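Local coordinates for protein amidase, hydantoinase/carbamoylase family (Burkholderia vietnamiensis, PDB 5I4M) that probably hydrolyses N-carbamoyl-L-amino acids to free L-amino acids, as a dimeric M20-family enzyme with two zinc ions per subunit, at residues D106-G111 / I401-I406; G112-I117 / E407-A412; F208-E213 / A416-L421. One frame throughout, in Å; residues are numbered along the deposited sequence.

Following the chain, residues 106-117 run through the loop after strand 99-103 to the start of helix 117-132. Strand 206-212 comes next, and residues 401-412 run from a late loop into helix 411-429. Interactions 1 and 2 join the early loop to the late one, and each closes a loop of 289 intervening residues. Interaction 3 closes a shorter one of 202, from strand 206-212 to helix 411-429. All three cross, because their segments alternate along the chain; none nests inside another. Interactions 1 and 2 meet at the zinc of chain D, where H403 and D115 are both ligands. Interactions 2 and 3 share the zinc of chain C, through D115 and H211.

Interaction 1 (D106-G111 / I401-I406); sequences DSQPTG and ISHNEI. With ZN (zinc ion), chain D; 3PG (3-phosphoglyceric acid), chain E.
The contact belongs to the two-zinc site, where Q108 lies over the ring of the zinc ligand H403. Q108 CG sits 3.4 Å from the centroid of the H403 ring and 7° off its normal, a CH-pi contact over the face. The Q108 chain bends at chi2 (-80°), bringing Q108 CD to 3.7 Å from H403 CE1. The amide and ring planes are 38° apart. Q108 NE2 is hydrogen-bonded to E150, and Q108 OE1 to S294 of the second subunit. H403 NE2 binds the zinc of chain D at 2.1 Å, which 3-phosphoglycerate also binds through O2P and O3P. H403 ND1 is hydrogen-bonded to N296 O of the second subunit, so the ring is held at both nitrogens. In this M20-family fold two active-site loops meet at the subunit interface. T110 OG1 donates to H403 O at 2.9 Å, from above the carbonyl plane. E405 CA makes a CA-H...O contact with G111 O at 3.5 Å. N404 OD1 accepts from I406 N at 3.0 Å, an Asx turn, while N404 ND2 is hydrogen-bonded to E245 O of the second subunit. A water donates to P109 O and, weakly, E405 OE2; E405 OE1 is hydrogen-bonded to T45 OG1.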
loop_
_atom_site.group_PDB
_atom_site.type_symbol
_atom_site.label_atom_id
_atom_site.label_comp_id
_atom_site.label_asym_id
_atom_site.label_seq_id
_atom_site.Cartn_x
_atom_site.Cartn_y
_atom_site.Cartn_z
ATOM N N ASP A 106 -10.790 5.069 20.906
ATOM C CA ASP A 106 -9.906 4.631 19.837
ATOM C C ASP A 106 -9.508 5.821 18.972
ATOM O O ASP A 106 -10.174 6.860 18.958
ATOM C CB ASP A 106 -10.575 3.536 18.992
ATOM C CG ASP A 106 -11.799 4.034 18.239
ATOM O OD1 ASP A 106 -12.815 4.341 18.899
ATOM O OD2 ASP A 106 -11.761 4.077 16.983
ATOM N N SER A 107 -8.396 5.669 18.249
ATOM C CA SER A 107 -7.868 6.755 17.439
ATOM C C SER A 107 -7.499 6.269 16.047
ATOM O O SER A 107 -7.497 5.072 15.747
ATOM C CB SER A 107 -6.624 7.392 18.079
ATOM O OG SER A 107 -5.470 6.620 17.785
ATOM N N GLN A 108 -7.177 7.241 15.205
ATOM C CA GLN A 108 -6.535 6.988 13.934
ATOM C C GLN A 108 -5.074 6.615 14.156
ATOM O O GLN A 108 -4.519 6.868 15.230
ATOM C CB GLN A 108 -6.628 8.237 13.064
ATOM C CG GLN A 108 -8.035 8.593 12.713
ATOM C CD GLN A 108 -8.526 7.729 11.577
ATOM O OE1 GLN A 108 -7.721 7.195 10.812
ATOM N NE2 GLN A 108 -9.843 7.571 11.465
ATOM N N PRO A 109 -4.425 6.026 13.144
ATOM C CA PRO A 109 -2.976 5.790 13.250
ATOM C C PRO A 109 -2.192 7.079 13.406
ATOM O O PRO A 109 -1.167 7.096 14.098
ATOM C CB PRO A 109 -2.634 5.065 11.941
ATOM C CG PRO A 109 -3.789 5.342 11.013
ATOM C CD PRO A 109 -4.999 5.497 11.891
ATOM N N THR A 110 -2.638 8.153 12.762
ATOM C CA THR A 110 -2.096 9.501 12.960
ATOM C C THR A 110 -3.018 10.307 13.865
ATOM O O THR A 110 -3.386 11.451 13.575
ATOM C CB THR A 110 -1.916 10.210 11.618
ATOM O OG1 THR A 110 -3.162 10.202 10.908
ATOM C CG2 THR A 110 -0.857 9.528 10.780
ATOM N N GLY A 111 -3.424 9.710 14.971
ATOM C CA GLY A 111 -4.435 10.331 15.797
ATOM C C GLY A 111 -3.889 11.415 16.710
ATOM O O GLY A 111 -2.703 11.476 17.047
ATOM N N ILE A 401 -6.935 21.403 12.835
ATOM C CA ILE A 401 -6.443 20.138 12.305
ATOM C C ILE A 401 -6.829 18.997 13.236
ATOM O O ILE A 401 -6.774 19.108 14.470
ATOM C CB ILE A 401 -4.925 20.174 12.050
ATOM C CG1 ILE A 401 -4.499 18.873 11.352
ATOM C CG2 ILE A 401 -4.165 20.389 13.334
ATOM C CD1 ILE A 401 -3.596 19.074 10.147
ATOM N N SER A 402 -7.231 17.887 12.631
ATOM C CA SER A 402 -7.506 16.652 13.335
ATOM C C SER A 402 -7.078 15.521 12.418
ATOM O O SER A 402 -6.804 15.734 11.232
ATOM C CB SER A 402 -8.982 16.540 13.727
ATOM O OG SER A 402 -9.211 15.377 14.500
ATOM N N HIS A 403 -6.999 14.318 12.984
ATOM C CA HIS A 403 -6.457 13.148 12.294
ATOM C C HIS A 403 -5.008 13.374 11.866
ATOM O O HIS A 403 -4.529 12.796 10.887
ATOM C CB HIS A 403 -7.352 12.737 11.120
ATOM C CG HIS A 403 -8.616 12.063 11.573
ATOM N ND1 HIS A 403 -9.462 11.386 10.724
ATOM C CD2 HIS A 403 -9.157 11.954 12.813
ATOM C CE1 HIS A 403 -10.474 10.891 11.419
ATOM N NE2 HIS A 403 -10.312 11.220 12.691
ATOM N N ASN A 404 -4.312 14.197 12.651
ATOM C CA ASN A 404 -2.882 14.459 12.567
ATOM C C ASN A 404 -2.381 14.510 14.006
ATOM O O ASN A 404 -3.102 14.963 14.898
ATOM C CB ASN A 404 -2.609 15.783 11.815
ATOM C CG ASN A 404 -1.120 16.051 11.569
ATOM O OD1 ASN A 404 -0.304 16.071 12.495
ATOM N ND2 ASN A 404 -0.769 16.280 10.302
ATOM N N GLU A 405 -1.171 14.011 14.240
ATOM C CA GLU A 405 -0.671 13.902 15.606
ATOM C C GLU A 405 -0.426 15.256 16.272
ATOM O O GLU A 405 -0.296 15.305 17.501
ATOM C CB GLU A 405 0.604 13.063 15.602
ATOM C CG GLU A 405 0.344 11.622 15.188
ATOM C CD GLU A 405 1.542 10.955 14.559
ATOM O OE1 GLU A 405 2.454 10.538 15.298
ATOM O OE2 GLU A 405 1.571 10.840 13.319
ATOM N N ILE A 406 -0.384 16.352 15.503
ATOM C CA ILE A 406 -0.237 17.681 16.086
ATOM C C ILE A 406 -1.566 18.296 16.498
ATOM O O ILE A 406 -1.590 19.457 16.914
ATOM C CB ILE A 406 0.470 18.661 15.124
ATOM C CG1 ILE A 406 -0.418 18.942 13.909
ATOM C CG2 ILE A 406 1.845 18.124 14.719
ATOM C CD1 ILE A 406 0.157 19.954 12.954
HETATM ZN ZN ZN D . -11.543 10.753 14.381
HETATM C C1 3PG E . -15.491 10.435 10.473
HETATM O O1 3PG E . -14.525 10.249 9.711
HETATM O O2 3PG E . -16.191 11.470 10.438
HETATM C C2 3PG E . -15.815 9.356 11.466
HETATM O O3 3PG E . -17.178 9.482 11.909
HETATM C C3 3PG E . -14.890 9.512 12.651
HETATM O O1P 3PG E . -15.164 10.754 13.304
HETATM P P 3PG E . -14.072 11.357 14.364
HETATM O O2P 3PG E . -13.647 10.202 15.240
HETATM O O3P 3PG E . -12.945 11.860 13.474
HETATM O O4P 3PG E . -14.863 12.437 15.122
HETATM O O HOH W 1 1.655 7.489 13.416
#

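Interaction 2 (G112-I117 / E407-A412); sequences GRFDGI and EDATPA. With ZN (zinc ion), chain C; ZN (zinc ion), chain D; 3PG (3-phosphoglyceric acid), chain E.
E407 reaches across to the backbone of F114 and D115 with one carboxylate oxygen. OE2 of E407 accepts from F114 N at 2.9 Å and from D115 N at 2.8 Å. F114 N meets it nearly along the C-O axis, while D115 N comes from the syn side, 30° out of the carboxylate plane. CG of E407 is anti to its backbone N (chi1 180°), and the chain stays extended beyond it. The other oxygen, E407 OE1, accepts from a water at 2.7 Å, and that water accepts in turn from G112 N. E407 OE1 is also hydrogen-bonded to S402 OG. Both oxygens of this buried carboxylate are therefore satisfied.

These NH groups belong to D115 and the residue before it; D115 is the aspartate that bridges the metals in this M20-family two-zinc site. D115 OD1 binds the zinc of chain C at 2.1 Å, and D115 OD2 binds the zinc of chain D at 2.0 Å. H104 and H211 join D115 on the first ion; E150 and H403 join it on the second. E407 is thus a second-shell residue that holds the backbone of a first-shell one.

R113 and D408 close the partly exposed side. R113 NH2 forms a salt bridge with D408 OD1 at 3.1 Å, but its hydrogen bond is weak and bent, at 124°. One water links R113 NH1 to D408 OD1. Another accepts from R113 N and R113 NE and donates to E407 O. D408 OD1 also takes a weak bond from A409 N. F114 CE2 lies 3.9 Å above one face of the R113 guanidinium, toward its rim. On the F114 ring, A409 CB sits over the centre of one face, 4.1 Å from the centroid.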
loop_
_atom_site.group_PDB
_atom_site.type_symbol
_atom_site.label_atom_id
_atom_site.label_comp_id
_atom_site.label_asym_id
_atom_site.label_seq_id
_atom_site.Cartn_x
_atom_site.Cartn_y
_atom_site.Cartn_z
ATOM N N GLY A 112 -4.800 12.284 17.138
ATOM C CA GLY A 112 -4.477 13.329 18.081
ATOM C C GLY A 112 -4.867 12.947 19.497
ATOM O O GLY A 112 -5.516 11.934 19.746
ATOM N N ARG A 113 -4.464 13.803 20.432
ATOM C CA ARG A 113 -4.710 13.571 21.849
ATOM C C ARG A 113 -6.106 13.980 22.299
ATOM O O ARG A 113 -6.415 13.834 23.487
ATOM C CB ARG A 113 -3.658 14.323 22.678
ATOM C CG ARG A 113 -2.243 13.738 22.523
ATOM C CD ARG A 113 -1.146 14.661 23.078
ATOM N NE ARG A 113 -1.128 15.920 22.344
ATOM C CZ ARG A 113 -1.096 17.123 22.900
ATOM N NH1 ARG A 113 -1.036 17.249 24.224
ATOM N NH2 ARG A 113 -1.110 18.202 22.123
ATOM N N PHE A 114 -6.960 14.472 21.398
ATOM C CA PHE A 114 -8.248 15.002 21.829
ATOM C C PHE A 114 -9.454 14.394 21.116
ATOM O O PHE A 114 -10.540 14.308 21.706
ATOM C CB PHE A 114 -8.245 16.522 21.655
ATOM C CG PHE A 114 -7.181 17.210 22.462
ATOM C CD1 PHE A 114 -7.401 17.517 23.800
ATOM C CD2 PHE A 114 -5.946 17.514 21.899
ATOM C CE1 PHE A 114 -6.416 18.129 24.561
ATOM C CE2 PHE A 114 -4.954 18.136 22.654
ATOM C CZ PHE A 114 -5.193 18.449 23.983
ATOM N N ASP A 115 -9.301 13.992 19.854
ATOM C CA ASP A 115 -10.429 13.435 19.103
ATOM C C ASP A 115 -10.997 12.240 19.857
ATOM O O ASP A 115 -10.264 11.305 20.198
ATOM C CB ASP A 115 -9.948 13.051 17.699
ATOM C CG ASP A 115 -11.010 12.382 16.839
ATOM O OD1 ASP A 115 -12.202 12.308 17.223
ATOM O OD2 ASP A 115 -10.626 11.957 15.715
ATOM N N GLY A 116 -12.287 12.308 20.184
ATOM C CA GLY A 116 -12.929 11.241 20.933
ATOM C C GLY A 116 -12.631 11.193 22.422
ATOM O O GLY A 116 -13.550 11.199 23.249
ATOM N N ILE A 117 -11.354 11.115 22.792
ATOM C CA ILE A 117 -11.045 10.893 24.203
ATOM C C ILE A 117 -11.486 12.084 25.055
ATOM O O ILE A 117 -11.862 11.916 26.222
ATOM C CB ILE A 117 -9.542 10.570 24.375
ATOM C CG1 ILE A 117 -9.212 10.252 25.842
ATOM C CG2 ILE A 117 -8.680 11.718 23.870
ATOM C CD1 ILE A 117 -9.892 8.994 26.377
ATOM N N GLU A 407 -2.665 17.555 16.394
ATOM C CA GLU A 407 -3.958 18.013 16.891
ATOM C C GLU A 407 -3.819 18.572 18.303
ATOM O O GLU A 407 -3.125 17.996 19.147
ATOM C CB GLU A 407 -4.930 16.830 16.866
ATOM C CG GLU A 407 -6.333 17.117 17.355
ATOM C CD GLU A 407 -7.104 15.840 17.537
ATOM O OE1 GLU A 407 -7.631 15.307 16.529
ATOM O OE2 GLU A 407 -7.143 15.342 18.686
ATOM N N ASP A 408 -4.455 19.717 18.559
ATOM C CA ASP A 408 -4.205 20.389 19.828
ATOM C C ASP A 408 -5.387 21.257 20.232
ATOM O O ASP A 408 -6.161 21.717 19.387
ATOM C CB ASP A 408 -2.933 21.240 19.751
ATOM C CG ASP A 408 -2.283 21.458 21.112
ATOM O OD1 ASP A 408 -2.693 20.810 22.109
ATOM O OD2 ASP A 408 -1.338 22.274 21.173
ATOM N N ALA A 409 -5.505 21.479 21.542
ATOM C CA ALA A 409 -6.529 22.355 22.104
ATOM C C ALA A 409 -5.940 23.055 23.318
ATOM O O ALA A 409 -5.025 22.537 23.958
ATOM C CB ALA A 409 -7.783 21.578 22.498
ATOM N N THR A 410 -6.453 24.238 23.622
ATOM C CA THR A 410 -5.946 24.939 24.796
ATOM C C THR A 410 -6.651 24.453 26.059
ATOM O O THR A 410 -7.799 24.006 26.005
ATOM C CB THR A 410 -6.162 26.440 24.672
ATOM O OG1 THR A 410 -7.567 26.714 24.757
ATOM C CG2 THR A 410 -5.606 26.954 23.356
ATOM N N PRO A 411 -5.991 24.554 27.214
ATOM C CA PRO A 411 -6.694 24.272 28.479
ATOM C C PRO A 411 -7.992 25.047 28.638
ATOM O O PRO A 411 -8.992 24.488 29.114
ATOM C CB PRO A 411 -5.648 24.665 29.538
ATOM C CG PRO A 411 -4.332 24.393 28.853
ATOM C CD PRO A 411 -4.539 24.743 27.404
ATOM N N ALA A 412 -8.008 26.324 28.237
ATOM C CA ALA A 412 -9.230 27.123 28.311
ATOM C C ALA A 412 -10.371 26.478 27.528
ATOM O O ALA A 412 -11.495 26.371 28.035
ATOM C CB ALA A 412 -8.971 28.540 27.803
HETATM ZN ZN ZN C . -14.203 11.609 17.051
HETATM ZN ZN ZN D . -11.543 10.753 14.381
HETATM C C1 3PG E . -15.491 10.435 10.473
HETATM O O1 3PG E . -14.525 10.249 9.711
HETATM O O2 3PG E . -16.191 11.470 10.438
HETATM C C2 3PG E . -15.815 9.356 11.466
HETATM O O3 3PG E . -17.178 9.482 11.909
HETATM C C3 3PG E . -14.890 9.512 12.651
HETATM O O1P 3PG E . -15.164 10.754 13.304
HETATM P P 3PG E . -14.072 11.357 14.364
HETATM O O2P 3PG E . -13.647 10.202 15.240
HETATM O O3P 3PG E . -12.945 11.860 13.474
HETATM O O4P 3PG E . -14.863 12.437 15.122
HETATM O O HOH W 2 -7.184 12.780 15.591
HETATM O O HOH W 3 -2.195 15.563 19.553
HETATM O O HOH W 4 -1.219 20.284 24.504
HETATM O O HOH W 5 -16.337 11.151 17.157
#

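Interaction 3 (F208-E213 / A416-L421); sequences FELHIE and AGANVL. With ZN (zinc ion), chain C.
H211 ND1 donates to I212 O at 2.8 Å, a nearly straight bond (164°) that lies in the carbonyl plane on a lone pair. It helps orient the imidazole, whose NE2 binds the zinc of chain C at 2.2 Å. H211 stands near the end of strand 206-212 in the catalytic domain of the M20 fold, where helix 411-429 packs against the sheet. The short segments run nearly antiparallel, at 171°, with axes 9.1 Å apart. L210, the residue before H211, points toward the helix, and no hydrogen bond crosses the contact. CG of L210 is anti to its backbone N (chi1 168°), and both its methyls lie over the backbone of G417. L210 CD1 rests on G417 O at 3.7 Å. G417 has no CB to keep the methyls off. L210 CD2 also nears A418 CB at 4.4 Å. One turn on, L421 spans two strand residues with its two methyls. Y118 and V126 of helix 117-132 touch L210 and L421, respectively. L421 CD2 packs on L210 CB at 4.1 Å, while L421 CD1 meets F208 CB at 3.7 Å.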
loop_
_atom_site.group_PDB
_atom_site.type_symbol
_atom_site.label_atom_id
_atom_site.label_comp_id
_atom_site.label_asym_id
_atom_site.label_seq_id
_atom_site.Cartn_x
_atom_site.Cartn_y
_atom_site.Cartn_z
ATOM N N PHE A 208 -25.719 13.816 25.086
ATOM C CA PHE A 208 -24.866 14.912 24.649
ATOM C C PHE A 208 -23.470 14.355 24.420
ATOM O O PHE A 208 -22.989 13.560 25.227
ATOM C CB PHE A 208 -24.775 16.041 25.691
ATOM C CG PHE A 208 -26.079 16.719 25.987
ATOM C CD1 PHE A 208 -26.478 17.827 25.257
ATOM C CD2 PHE A 208 -26.893 16.264 27.011
ATOM C CE1 PHE A 208 -27.684 18.458 25.529
ATOM C CE2 PHE A 208 -28.087 16.888 27.298
ATOM C CZ PHE A 208 -28.488 17.992 26.554
ATOM N N GLU A 209 -22.815 14.775 23.342
ATOM C CA GLU A 209 -21.416 14.427 23.121
ATOM C C GLU A 209 -20.588 15.700 22.974
ATOM O O GLU A 209 -20.916 16.588 22.181
ATOM C CB GLU A 209 -21.243 13.527 21.891
ATOM C CG GLU A 209 -19.762 13.199 21.576
ATOM C CD GLU A 209 -19.607 12.086 20.557
ATOM O OE1 GLU A 209 -20.642 11.583 20.083
ATOM O OE2 GLU A 209 -18.454 11.691 20.249
ATOM N N LEU A 210 -19.519 15.776 23.747
ATOM C CA LEU A 210 -18.548 16.859 23.698
ATOM C C LEU A 210 -17.382 16.433 22.804
ATOM O O LEU A 210 -16.869 15.316 22.939
ATOM C CB LEU A 210 -18.074 17.167 25.126
ATOM C CG LEU A 210 -16.859 18.065 25.332
ATOM C CD1 LEU A 210 -17.148 19.465 24.845
ATOM C CD2 LEU A 210 -16.487 18.062 26.825
ATOM N N HIS A 211 -16.976 17.302 21.876
ATOM C CA HIS A 211 -15.953 16.919 20.900
ATOM C C HIS A 211 -15.223 18.162 20.411
ATOM O O HIS A 211 -15.782 19.260 20.412
ATOM C CB HIS A 211 -16.596 16.201 19.709
ATOM C CG HIS A 211 -15.685 15.249 18.999
ATOM N ND1 HIS A 211 -14.669 15.669 18.163
ATOM C CD2 HIS A 211 -15.661 13.894 18.973
ATOM C CE1 HIS A 211 -14.056 14.608 17.658
ATOM N NE2 HIS A 211 -14.637 13.521 18.136
ATOM N N ILE A 212 -13.967 17.997 19.983
ATOM C CA ILE A 212 -13.311 19.115 19.317
ATOM C C ILE A 212 -13.918 19.274 17.927
ATOM O O ILE A 212 -14.404 18.307 17.321
ATOM C CB ILE A 212 -11.782 18.938 19.232
ATOM C CG1 ILE A 212 -11.430 17.626 18.529
ATOM C CG2 ILE A 212 -11.148 19.004 20.622
ATOM C CD1 ILE A 212 -10.042 17.638 17.919
ATOM N N GLU A 213 -13.877 20.503 17.408
ATOM C CA GLU A 213 -14.526 20.791 16.129
ATOM C C GLU A 213 -13.955 19.952 14.984
ATOM O O GLU A 213 -14.703 19.500 14.103
ATOM C CB GLU A 213 -14.390 22.272 15.795
ATOM C CG GLU A 213 -15.040 22.608 14.454
ATOM C CD GLU A 213 -14.663 23.984 13.951
ATOM O OE1 GLU A 213 -14.701 24.197 12.726
ATOM O OE2 GLU A 213 -14.311 24.841 14.777
ATOM N N ALA A 416 -13.796 24.914 29.133
ATOM C CA ALA A 416 -15.062 25.551 28.780
ATOM C C ALA A 416 -16.059 24.538 28.241
ATOM O O ALA A 416 -17.243 24.566 28.603
ATOM C CB ALA A 416 -14.836 26.651 27.750
ATOM N N GLY A 417 -15.609 23.649 27.360
ATOM C CA GLY A 417 -16.526 22.676 26.788
ATOM C C GLY A 417 -17.097 21.747 27.836
ATOM O O GLY A 417 -18.264 21.359 27.765
ATOM N N ALA A 418 -16.279 21.384 28.833
ATOM C CA ALA A 418 -16.741 20.511 29.908
ATOM C C ALA A 418 -17.731 21.217 30.825
ATOM O O ALA A 418 -18.647 20.575 31.348
ATOM C CB ALA A 418 -15.547 19.985 30.714
ATOM N N ASN A 419 -17.560 22.525 31.049
ATOM C CA ASN A 419 -18.564 23.269 31.806
ATOM C C ASN A 419 -19.902 23.286 31.077
ATOM O O ASN A 419 -20.966 23.147 31.699
ATOM C CB ASN A 419 -18.071 24.690 32.072
ATOM C CG ASN A 419 -17.193 24.772 33.307
ATOM O OD1 ASN A 419 -17.388 24.023 34.265
ATOM N ND2 ASN A 419 -16.224 25.682 33.295
ATOM N N VAL A 420 -19.872 23.445 29.757
ATOM C CA VAL A 420 -21.118 23.470 28.998
ATOM C C VAL A 420 -21.770 22.093 29.010
ATOM O O VAL A 420 -22.987 21.963 29.198
ATOM C CB VAL A 420 -20.838 23.973 27.571
ATOM C CG1 VAL A 420 -22.062 23.786 26.684
ATOM C CG2 VAL A 420 -20.413 25.443 27.624
ATOM N N LEU A 421 -20.971 21.042 28.823
ATOM C CA LEU A 421 -21.498 19.684 28.920
ATOM C C LEU A 421 -22.115 19.439 30.291
ATOM O O LEU A 421 -23.223 18.905 30.404
ATOM C CB LEU A 421 -20.386 18.667 28.652
ATOM C CG LEU A 421 -20.812 17.204 28.777
ATOM C CD1 LEU A 421 -21.766 16.854 27.642
ATOM C CD2 LEU A 421 -19.608 16.250 28.791
HETATM ZN ZN ZN C . -14.203 11.609 17.051
HETATM O O HOH W 5 -16.337 11.151 17.157
#